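Local coordinates for putative rhamnosidase (Streptomyces avermitilis, PDB 3W5M), which hydrolyses terminal non-reducing alpha-L-rhamnose residues from alpha-L-rhamnosides, among them citrus flavonoids and the arabinogalactan-protein gum arabic, at residues L503-R514 with T585-H593; T521-L531 with H568-P579. One frame throughout, in Å; residues are numbered along the deposited sequence. Where two conformers were deposited one is given.

Contact 1: L503-R514 with T585-H593; sequences LGQNMVGSVRLR and TSVTGRVMH
R512 O is gripped twice, by the backbone N of T588 at 3.0 Å and by a water that also bonds T585 O and T588 OG1. This pairing joins strands 510-514 and 587-593 as antiparallel neighbours in a sheet of the concanavalin-like beta-sandwich domain. Its shortest backbone bonds, R590 N to S510 O and R512 N to T588 O, are both 2.8 Å. At G509 the chain swings from strand 506-508 into strand 510-514; the G509 CA lies 3.3 Å from R590 O, and any side chain would drive into that carbonyl, so only glycine fits. M592 N reaches back to V508 O, 2.9 Å away and almost straight at 171°. On the face bearing V511 and V587, which pack obliquely together, M507, with CG between the backbone N and the carbonyl carbon (chi1 60°), lays SD 3.7 Å from G589 CA, and the bend at chi3 brings CE to R590 O. L503 CD1 lies 3.6 Å from the same G589 CA; the bare glycine makes room for both. On the face bearing R512, T588 and R590, the R512 guanidinium lies over T588 CB, and its charge is met by E485 and E562. The R590 side chain crosses that of R512 at about a right angle, and P563 O takes R590 NH2. That NH2 stands 2.8 Å from S510 OG, a weak bond because the N-H points aside, at 123°.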
loop_
_atom_site.group_PDB
_atom_site.type_symbol
_atom_site.label_atom_id
_atom_site.label_comp_id
_atom_site.label_asym_id
_atom_site.label_seq_id
_atom_site.Cartn_x
_atom_site.Cartn_y
_atom_site.Cartn_z
ATOM N N LEU A 503 -14.847 -10.509 11.345
ATOM C CA LEU A 503 -13.657 -11.280 11.040
ATOM C C LEU A 503 -12.661 -11.260 12.222
ATOM O O LEU A 503 -11.681 -11.998 12.215
ATOM C CB LEU A 503 -12.995 -10.750 9.749
ATOM C CG LEU A 503 -13.746 -10.867 8.417
ATOM C CD1 LEU A 503 -12.788 -10.686 7.258
ATOM C CD2 LEU A 503 -14.453 -12.204 8.275
ATOM N N GLY A 504 -12.923 -10.398 13.201
ATOM C CA GLY A 504 -12.190 -10.401 14.478
ATOM C C GLY A 504 -10.888 -9.635 14.403
ATOM O O GLY A 504 -10.194 -9.459 15.425
ATOM N N GLN A 505 -10.551 -9.177 13.200
ATOM C CA GLN A 505 -9.275 -8.461 12.987
ATOM C C GLN A 505 -9.503 -7.436 11.889
ATOM O O GLN A 505 -10.111 -7.771 10.882
ATOM C CB GLN A 505 -8.163 -9.453 12.572
ATOM C CG GLN A 505 -6.867 -8.777 12.055
ATOM C CD GLN A 505 -6.110 -7.965 13.119
ATOM O OE1 GLN A 505 -5.769 -8.490 14.182
ATOM N NE2 GLN A 505 -5.867 -6.680 12.843
ATOM N N ASN A 506 -9.020 -6.205 12.065
ATOM C CA ASN A 506 -9.120 -5.195 11.028
ATOM C C ASN A 506 -8.036 -5.529 9.990
ATOM O O ASN A 506 -6.849 -5.339 10.258
ATOM C CB ASN A 506 -8.888 -3.790 11.622
ATOM C CG ASN A 506 -9.269 -2.646 10.675
ATOM O OD1 ASN A 506 -9.928 -2.828 9.641
ATOM N ND2 ASN A 506 -8.823 -1.428 11.035
ATOM N N MET A 507 -8.463 -6.004 8.808
ATOM C CA MET A 507 -7.571 -6.575 7.811
ATOM C C MET A 507 -7.678 -5.797 6.494
ATOM O O MET A 507 -8.530 -4.884 6.327
ATOM C CB MET A 507 -7.928 -8.058 7.563
ATOM C CG MET A 507 -9.353 -8.233 7.063
ATOM S SD MET A 507 -9.539 -9.704 6.007
ATOM C CE MET A 507 -8.934 -9.055 4.431
ATOM N N VAL A 508 -6.794 -6.125 5.550
ATOM C CA VAL A 508 -6.811 -5.456 4.253
ATOM C C VAL A 508 -6.770 -6.502 3.171
ATOM O O VAL A 508 -5.914 -7.403 3.207
ATOM C CB VAL A 508 -5.622 -4.479 4.084
ATOM C CG1 VAL A 508 -5.673 -3.777 2.727
ATOM C CG2 VAL A 508 -5.629 -3.452 5.199
ATOM N N GLY A 509 -7.655 -6.348 2.188
ATOM C CA GLY A 509 -7.814 -7.370 1.131
ATOM C C GLY A 509 -9.257 -7.397 0.692
ATOM O O GLY A 509 -9.885 -6.344 0.507
ATOM N N SER A 510 -9.805 -8.593 0.485
ATOM C CA SER A 510 -11.206 -8.672 0.066
ATOM C C SER A 510 -11.717 -10.062 0.475
ATOM O O SER A 510 -10.946 -10.886 0.929
ATOM C CB SER A 510 -11.352 -8.437 -1.462
ATOM O OG SER A 510 -10.576 -9.358 -2.206
ATOM N N VAL A 511 -13.000 -10.332 0.302
ATOM C CA VAL A 511 -13.545 -11.565 0.840
ATOM C C VAL A 511 -13.725 -12.641 -0.234
ATOM O O VAL A 511 -13.655 -12.367 -1.418
ATOM C CB VAL A 511 -14.863 -11.307 1.610
ATOM C CG1 VAL A 511 -14.707 -10.101 2.509
ATOM C CG2 VAL A 511 -16.046 -11.154 0.668
ATOM N N ARG A 512 -13.907 -13.868 0.202
ATOM C CA ARG A 512 -14.532 -14.896 -0.627
ATOM C C ARG A 512 -15.945 -15.046 -0.106
ATOM O O ARG A 512 -16.146 -15.250 1.113
ATOM C CB ARG A 512 -13.789 -16.221 -0.469
ATOM C CG ARG A 512 -14.525 -17.383 -1.146
ATOM C CD ARG A 512 -13.643 -18.608 -1.329
ATOM N NE ARG A 512 -13.202 -19.149 -0.048
ATOM C CZ ARG A 512 -11.971 -19.009 0.432
ATOM N NH1 ARG A 512 -11.047 -18.352 -0.261
ATOM N NH2 ARG A 512 -11.673 -19.527 1.612
ATOM N N LEU A 513 -16.907 -14.949 -1.023
ATOM C CA LEU A 513 -18.325 -15.125 -0.728
ATOM C C LEU A 513 -18.729 -16.480 -1.284
ATOM O O LEU A 513 -18.416 -16.776 -2.459
ATOM C CB LEU A 513 -19.116 -14.030 -1.423
ATOM C CG LEU A 513 -20.636 -14.084 -1.398
ATOM C CD1 LEU A 513 -21.182 -13.904 0.032
ATOM C CD2 LEU A 513 -21.224 -13.070 -2.365
ATOM N N ARG A 514 -19.369 -17.309 -0.438
ATOM C CA ARG A 514 -20.043 -18.529 -0.907
ATOM C C ARG A 514 -21.544 -18.315 -0.755
ATOM O O ARG A 514 -22.016 -17.866 0.293
ATOM C CB ARG A 514 -19.642 -19.791 -0.130
ATOM C CG ARG A 514 -18.156 -20.084 0.013
ATOM C CD ARG A 514 -17.429 -20.287 -1.315
ATOM N NE ARG A 514 -17.968 -21.393 -2.117
ATOM C CZ ARG A 514 -17.633 -22.672 -1.977
ATOM N NH1 ARG A 514 -16.756 -23.038 -1.050
ATOM N NH2 ARG A 514 -18.185 -23.586 -2.772
ATOM N N THR A 585 -19.451 -19.514 7.322
ATOM C CA THR A 585 -18.726 -20.018 6.166
ATOM C C THR A 585 -19.001 -19.180 4.904
ATOM O O THR A 585 -18.288 -19.324 3.922
ATOM C CB THR A 585 -19.005 -21.511 5.854
ATOM O OG1 THR A 585 -20.404 -21.695 5.665
ATOM C CG2 THR A 585 -18.475 -22.445 6.949
ATOM N N SER A 586 -19.998 -18.304 4.937
ATOM C CA SER A 586 -20.377 -17.540 3.737
ATOM C C SER A 586 -19.339 -16.488 3.318
ATOM O O SER A 586 -19.310 -16.081 2.159
ATOM C CB SER A 586 -21.694 -16.822 3.953
ATOM O OG SER A 586 -22.689 -17.781 4.303
ATOM N N VAL A 587 -18.561 -16.014 4.284
ATOM C CA VAL A 587 -17.616 -14.901 4.068
ATOM C C VAL A 587 -16.277 -15.224 4.750
ATOM O O VAL A 587 -16.222 -15.542 5.944
ATOM C CB VAL A 587 -18.200 -13.552 4.574
ATOM C CG1 VAL A 587 -17.186 -12.416 4.461
ATOM C CG2 VAL A 587 -19.460 -13.169 3.813
ATOM N N THR A 588 -15.183 -15.136 3.991
ATOM C CA THR A 588 -13.841 -15.381 4.537
ATOM C C THR A 588 -12.976 -14.237 4.038
ATOM O O THR A 588 -12.981 -13.973 2.849
ATOM C CB THR A 588 -13.302 -16.719 4.032
ATOM O OG1 THR A 588 -14.238 -17.769 4.389
ATOM C CG2 THR A 588 -11.939 -17.028 4.629
ATOM N N GLY A 589 -12.254 -13.566 4.929
ATOM C CA GLY A 589 -11.354 -12.507 4.471
ATOM C C GLY A 589 -10.086 -13.070 3.868
ATOM O O GLY A 589 -9.534 -14.072 4.361
ATOM N N ARG A 590 -9.594 -12.432 2.791
ATOM C CA ARG A 590 -8.333 -12.853 2.186
ATOM C C ARG A 590 -7.379 -11.689 2.384
ATOM O O ARG A 590 -7.555 -10.644 1.780
ATOM C CB ARG A 590 -8.511 -13.189 0.708
ATOM C CG ARG A 590 -9.508 -14.336 0.508
ATOM C CD ARG A 590 -9.763 -14.621 -0.972
ATOM N NE ARG A 590 -10.247 -13.424 -1.640
ATOM C CZ ARG A 590 -9.978 -13.064 -2.902
ATOM N NH1 ARG A 590 -9.220 -13.819 -3.709
ATOM N NH2 ARG A 590 -10.494 -11.920 -3.363
ATOM N N VAL A 591 -6.431 -11.870 3.288
ATOM C CA VAL A 591 -5.486 -10.809 3.693
ATOM C C VAL A 591 -4.389 -10.693 2.621
ATOM O O VAL A 591 -3.682 -11.672 2.366
ATOM C CB VAL A 591 -4.847 -11.180 5.038
ATOM C CG1 VAL A 591 -3.793 -10.153 5.475
ATOM C CG2 VAL A 591 -5.933 -11.307 6.114
ATOM N N MET A 592 -4.258 -9.504 2.018
ATOM C CA MET A 592 -3.311 -9.256 0.935
ATOM C C MET A 592 -2.300 -8.197 1.297
ATOM O O MET A 592 -2.684 -7.169 1.823
ATOM C CB MET A 592 -4.058 -8.741 -0.283
ATOM C CG MET A 592 -4.923 -9.802 -0.908
ATOM S SD MET A 592 -5.932 -9.109 -2.242
ATOM C CE MET A 592 -7.065 -10.499 -2.456
ATOM N N HIS A 593 -1.028 -8.452 0.981
ATOM C CA HIS A 593 0.044 -7.443 1.160
ATOM C C HIS A 593 1.271 -7.871 0.393
ATOM O O HIS A 593 1.296 -8.944 -0.230
ATOM C CB HIS A 593 0.382 -7.196 2.661
ATOM C CG HIS A 593 0.655 -8.432 3.461
ATOM N ND1 HIS A 593 1.850 -9.123 3.394
ATOM C CD2 HIS A 593 -0.087 -9.055 4.415
ATOM C CE1 HIS A 593 1.811 -10.144 4.238
ATOM N NE2 HIS A 593 0.652 -10.117 4.875
HETATM O O HOH W 1 -16.376 -17.903 2.252
HETATM O O HOH W 2 -23.039 -19.419 2.263
#

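Contact 2: T521-L531 with H568-P579; sequences TTVRLRHAEVL and HGFRYVEVTGFP
H568 stacks face to face on H527, centroids 4.0 Å apart and planes 28° from parallel, its CD2 over the centre of the H527 ring. D549 holds H568 NE2 and A547 O takes H527 ND1, so both imidazoles are tethered. F570 closes this aromatic cluster: the H527 edge points CD2 at the middle of its face, a T-shaped pair. Next comes a classic beta bulge, where R571 N and Y572 N both bond A528 O, at 2.9 and 3.0 Å. The Y572 ring is sandwiched between R571 CG and L531 CG, the latter a CH-pi contact 3.6 Å above the centroid. Strand 572-576 runs antiparallel to 522-528 within the concanavalin-like beta-sandwich; V573 and V575 pack against L525. E574, its CG anti to the backbone N (chi1 179°), lies alongside R526, whose NE and NH2 donate to OE1 and OE2, each at 2.8 Å, NE from above the carboxylate plane and NH2 on the syn side of OE2. A leucine in place of R526 would probably leave this buried carboxylate without its counter-charge. Backbone bonds tying E574 to R526 continue from T576 to R524, and G577 turns at positive phi, where a CB would run into T522 O.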
loop_
_atom_site.group_PDB
_atom_site.type_symbol
_atom_site.label_atom_id
_atom_site.label_comp_id
_atom_site.label_asym_id
_atom_site.label_seq_id
_atom_site.Cartn_x
_atom_site.Cartn_y
_atom_site.Cartn_z
ATOM N N THR A 521 -30.180 -13.106 -8.416
ATOM C CA THR A 521 -30.151 -12.576 -7.031
ATOM C C THR A 521 -28.892 -11.712 -6.895
ATOM O O THR A 521 -27.824 -12.156 -7.258
ATOM C CB THR A 521 -30.124 -13.707 -5.991
ATOM O OG1 THR A 521 -31.178 -14.647 -6.280
ATOM C CG2 THR A 521 -30.310 -13.158 -4.581
ATOM N N THR A 522 -29.042 -10.493 -6.400
ATOM C CA THR A 522 -27.875 -9.616 -6.120
ATOM C C THR A 522 -27.485 -9.459 -4.642
ATOM O O THR A 522 -28.261 -8.950 -3.837
ATOM C CB THR A 522 -28.085 -8.247 -6.773
ATOM O OG1 THR A 522 -28.268 -8.449 -8.180
ATOM C CG2 THR A 522 -26.863 -7.303 -6.540
ATOM N N VAL A 523 -26.255 -9.870 -4.311
ATOM C CA VAL A 523 -25.735 -9.734 -2.945
ATOM C C VAL A 523 -24.793 -8.546 -2.925
ATOM O O VAL A 523 -23.949 -8.422 -3.795
ATOM C CB VAL A 523 -24.969 -10.978 -2.485
ATOM C CG1 VAL A 523 -24.532 -10.833 -1.027
ATOM C CG2 VAL A 523 -25.847 -12.206 -2.637
ATOM N N ARG A 524 -24.961 -7.710 -1.918
ATOM C CA ARG A 524 -24.096 -6.557 -1.715
ATOM C C ARG A 524 -23.260 -6.736 -0.449
ATOM O O ARG A 524 -23.751 -7.194 0.576
ATOM C CB ARG A 524 -24.918 -5.280 -1.642
ATOM C CG ARG A 524 -25.310 -4.770 -3.005
ATOM C CD ARG A 524 -26.263 -3.595 -2.934
ATOM N NE ARG A 524 -27.035 -3.557 -4.171
ATOM C CZ ARG A 524 -28.066 -4.361 -4.418
ATOM N NH1 ARG A 524 -28.454 -5.244 -3.502
ATOM N NH2 ARG A 524 -28.713 -4.271 -5.570
ATOM N N LEU A 525 -21.975 -6.382 -0.534
ATOM C CA LEU A 525 -21.049 -6.538 0.589
ATOM C C LEU A 525 -20.435 -5.194 0.832
ATOM O O LEU A 525 -19.667 -4.726 0.002
ATOM C CB LEU A 525 -19.908 -7.506 0.249
ATOM C CG LEU A 525 -20.327 -8.870 -0.320
ATOM C CD1 LEU A 525 -19.112 -9.677 -0.756
ATOM C CD2 LEU A 525 -21.158 -9.627 0.711
ATOM N N ARG A 526 -20.743 -4.601 1.971
ATOM C CA ARG A 526 -20.084 -3.366 2.404
ATOM C C ARG A 526 -19.052 -3.694 3.483
ATOM O O ARG A 526 -19.182 -4.673 4.216
ATOM C CB ARG A 526 -21.090 -2.330 2.889
ATOM C CG ARG A 526 -21.981 -1.776 1.776
ATOM C CD ARG A 526 -22.631 -0.449 2.129
ATOM N NE ARG A 526 -23.418 -0.526 3.362
ATOM C CZ ARG A 526 -23.479 0.433 4.285
ATOM N NH1 ARG A 526 -22.812 1.572 4.121
ATOM N NH2 ARG A 526 -24.207 0.243 5.380
ATOM N N HIS A 527 -18.001 -2.877 3.567
ATOM C CA HIS A 527 -16.878 -3.191 4.407
ATOM C C HIS A 527 -16.606 -2.025 5.341
ATOM O O HIS A 527 -16.608 -0.872 4.908
ATOM C CB HIS A 527 -15.628 -3.495 3.552
ATOM C CG HIS A 527 -15.809 -4.640 2.608
ATOM N ND1 HIS A 527 -16.482 -4.513 1.414
ATOM C CD2 HIS A 527 -15.371 -5.919 2.658
ATOM C CE1 HIS A 527 -16.492 -5.677 0.788
ATOM N NE2 HIS A 527 -15.832 -6.548 1.525
ATOM N N ALA A 528 -16.403 -2.342 6.618
ATOM C CA ALA A 528 -16.213 -1.305 7.659
ATOM C C ALA A 528 -15.163 -1.676 8.654
ATOM O O ALA A 528 -14.977 -2.845 8.985
ATOM C CB ALA A 528 -17.524 -1.024 8.399
ATOM N N GLU A 529 -14.511 -0.650 9.201
ATOM C CA GLU A 529 -13.489 -0.868 10.224
ATOM C C GLU A 529 -14.093 -1.028 11.630
ATOM O O GLU A 529 -13.509 -1.697 12.474
ATOM C CB GLU A 529 -12.531 0.347 10.252
ATOM C CG GLU A 529 -11.790 0.669 8.966
ATOM C CD GLU A 529 -10.650 1.660 9.212
ATOM O OE1 GLU A 529 -10.940 2.881 9.340
ATOM O OE2 GLU A 529 -9.478 1.209 9.315
ATOM N N VAL A 530 -15.234 -0.383 11.867
ATOM C CA VAL A 530 -15.878 -0.331 13.200
ATOM C C VAL A 530 -17.401 -0.393 13.073
ATOM O O VAL A 530 -17.947 -0.301 11.955
ATOM C CB VAL A 530 -15.469 0.947 13.981
ATOM C CG1 VAL A 530 -13.967 0.924 14.291
ATOM C CG2 VAL A 530 -15.833 2.196 13.197
ATOM N N LEU A 531 -18.072 -0.542 14.224
ATOM C CA LEU A 531 -19.532 -0.637 14.306
ATOM C C LEU A 531 -20.106 0.528 15.078
ATOM O O LEU A 531 -19.409 1.162 15.889
ATOM C CB LEU A 531 -19.941 -1.928 15.019
ATOM C CG LEU A 531 -19.566 -3.290 14.439
ATOM C CD1 LEU A 531 -20.073 -4.404 15.336
ATOM C CD2 LEU A 531 -20.077 -3.474 13.016
ATOM N N HIS A 568 -10.120 -3.519 0.268
ATOM C CA HIS A 568 -10.730 -2.687 1.305
ATOM C C HIS A 568 -10.000 -2.922 2.621
ATOM O O HIS A 568 -9.330 -3.950 2.819
ATOM C CB HIS A 568 -12.220 -3.029 1.502
ATOM C CG HIS A 568 -12.915 -3.479 0.246
ATOM N ND1 HIS A 568 -13.198 -2.623 -0.797
ATOM C CD2 HIS A 568 -13.409 -4.690 -0.110
ATOM C CE1 HIS A 568 -13.814 -3.298 -1.757
ATOM N NE2 HIS A 568 -13.966 -4.553 -1.361
ATOM N N GLY A 569 -10.154 -1.970 3.527
ATOM C CA GLY A 569 -9.670 -2.100 4.913
ATOM C C GLY A 569 -10.881 -2.237 5.833
ATOM O O GLY A 569 -11.767 -1.374 5.833
ATOM N N PHE A 570 -10.944 -3.329 6.583
ATOM C CA PHE A 570 -12.188 -3.677 7.304
ATOM C C PHE A 570 -11.967 -4.788 8.285
ATOM O O PHE A 570 -11.068 -5.636 8.103
ATOM C CB PHE A 570 -13.271 -4.152 6.310
ATOM C CG PHE A 570 -12.902 -5.395 5.559
ATOM C CD1 PHE A 570 -12.005 -5.340 4.482
ATOM C CD2 PHE A 570 -13.484 -6.613 5.878
ATOM C CE1 PHE A 570 -11.690 -6.498 3.779
ATOM C CE2 PHE A 570 -13.167 -7.764 5.180
ATOM C CZ PHE A 570 -12.262 -7.714 4.141
ATOM N N ARG A 571 -12.822 -4.783 9.308
ATOM C CA ARG A 571 -12.991 -5.908 10.227
ATOM C C ARG A 571 -14.385 -6.531 10.053
ATOM O O ARG A 571 -14.596 -7.724 10.322
ATOM C CB ARG A 571 -12.827 -5.421 11.668
ATOM C CG ARG A 571 -13.213 -6.501 12.684
ATOM C CD ARG A 571 -12.806 -6.159 14.116
ATOM N NE ARG A 571 -13.462 -7.070 15.049
ATOM C CZ ARG A 571 -13.241 -7.102 16.363
ATOM N NH1 ARG A 571 -12.380 -6.255 16.918
ATOM N NH2 ARG A 571 -13.908 -7.966 17.128
ATOM N N TYR A 572 -15.333 -5.724 9.611
ATOM C CA TYR A 572 -16.735 -6.179 9.515
ATOM C C TYR A 572 -17.217 -6.121 8.077
ATOM O O TYR A 572 -16.881 -5.185 7.339
ATOM C CB TYR A 572 -17.623 -5.306 10.387
ATOM C CG TYR A 572 -17.140 -5.193 11.824
ATOM C CD1 TYR A 572 -17.503 -6.139 12.771
ATOM C CD2 TYR A 572 -16.323 -4.123 12.232
ATOM C CE1 TYR A 572 -17.054 -6.051 14.079
ATOM C CE2 TYR A 572 -15.869 -4.026 13.535
ATOM C CZ TYR A 572 -16.248 -4.989 14.451
ATOM O OH TYR A 572 -15.814 -4.897 15.750
ATOM N N VAL A 573 -18.017 -7.122 7.701
ATOM C CA VAL A 573 -18.666 -7.175 6.388
ATOM C C VAL A 573 -20.185 -7.197 6.586
ATOM O O VAL A 573 -20.707 -8.092 7.261
ATOM C CB VAL A 573 -18.219 -8.407 5.594
ATOM C CG1 VAL A 573 -18.815 -8.379 4.179
ATOM C CG2 VAL A 573 -16.698 -8.455 5.535
ATOM N N GLU A 574 -20.864 -6.215 6.000
ATOM C CA GLU A 574 -22.326 -6.155 5.946
ATOM C C GLU A 574 -22.843 -6.784 4.656
ATOM O O GLU A 574 -22.450 -6.395 3.561
ATOM C CB GLU A 574 -22.785 -4.722 5.994
ATOM C CG GLU A 574 -24.297 -4.548 5.917
ATOM C CD GLU A 574 -24.688 -3.156 5.432
ATOM O OE1 GLU A 574 -24.714 -2.891 4.188
ATOM O OE2 GLU A 574 -25.001 -2.319 6.294
ATOM N N VAL A 575 -23.739 -7.739 4.804
ATOM C CA VAL A 575 -24.210 -8.569 3.689
ATOM C C VAL A 575 -25.705 -8.263 3.568
ATOM O O VAL A 575 -26.448 -8.456 4.542
ATOM C CB VAL A 575 -23.988 -10.064 4.005
ATOM C CG1 VAL A 575 -24.455 -10.957 2.863
ATOM C CG2 VAL A 575 -22.518 -10.333 4.301
ATOM N N THR A 576 -26.131 -7.719 2.418
ATOM C CA THR A 576 -27.554 -7.544 2.115
ATOM C C THR A 576 -27.913 -8.292 0.819
ATOM O O THR A 576 -27.058 -8.502 -0.041
ATOM C CB THR A 576 -27.938 -6.073 2.004
ATOM O OG1 THR A 576 -27.179 -5.472 0.967
ATOM C CG2 THR A 576 -27.654 -5.324 3.325
ATOM N N GLY A 577 -29.168 -8.713 0.682
ATOM C CA GLY A 577 -29.588 -9.476 -0.504
ATOM C C GLY A 577 -29.254 -10.948 -0.522
ATOM O O GLY A 577 -29.517 -11.622 -1.537
ATOM N N PHE A 578 -28.681 -11.461 0.573
ATOM C CA PHE A 578 -28.335 -12.869 0.686
ATOM C C PHE A 578 -29.631 -13.691 0.647
ATOM O O PHE A 578 -30.630 -13.297 1.258
ATOM C CB PHE A 578 -27.563 -13.132 1.984
ATOM C CG PHE A 578 -26.754 -14.396 1.974
ATOM C CD1 PHE A 578 -25.429 -14.391 1.514
ATOM C CD2 PHE A 578 -27.304 -15.605 2.419
ATOM C CE1 PHE A 578 -24.680 -15.548 1.502
ATOM C CE2 PHE A 578 -26.548 -16.765 2.402
ATOM C CZ PHE A 578 -25.237 -16.745 1.945
ATOM N N PRO A 579 -29.638 -14.796 -0.104
ATOM C CA PRO A 579 -30.847 -15.628 -0.043
ATOM C C PRO A 579 -30.813 -16.527 1.191
ATOM O O PRO A 579 -30.006 -17.460 1.269
ATOM C CB PRO A 579 -30.771 -16.447 -1.337
ATOM C CG PRO A 579 -29.313 -16.512 -1.671
ATOM C CD PRO A 579 -28.705 -15.236 -1.161
HETATM O O HOH W 3 -13.857 -0.578 4.200
HETATM O O HOH W 4 -16.579 -1.662 16.516
#

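Both contacts pair antiparallel strands of one sheet in the concanavalin-like domain, contact 1 near one edge and contact 2 near the middle, with strands 498-503 and 480-493 between them. They also meet directly through the short strands 506-508 and 568-570, where M507 N bonds F570 O and G509 O takes H568 N. Contact 1 is the more buried; its M507 and V591 pack on W618 of helix 607-622. Contact 2, partly exposed, relies more on rings and an internal salt bridge, whereas R512 and R590 of contact 1 find their strongest partners outside it. N506 ND2 bonds E529 OE2, whose other oxygen is held by F914 N; the E529 side chain lies about 7 Å from those of rhamnose-binding R634 and H916.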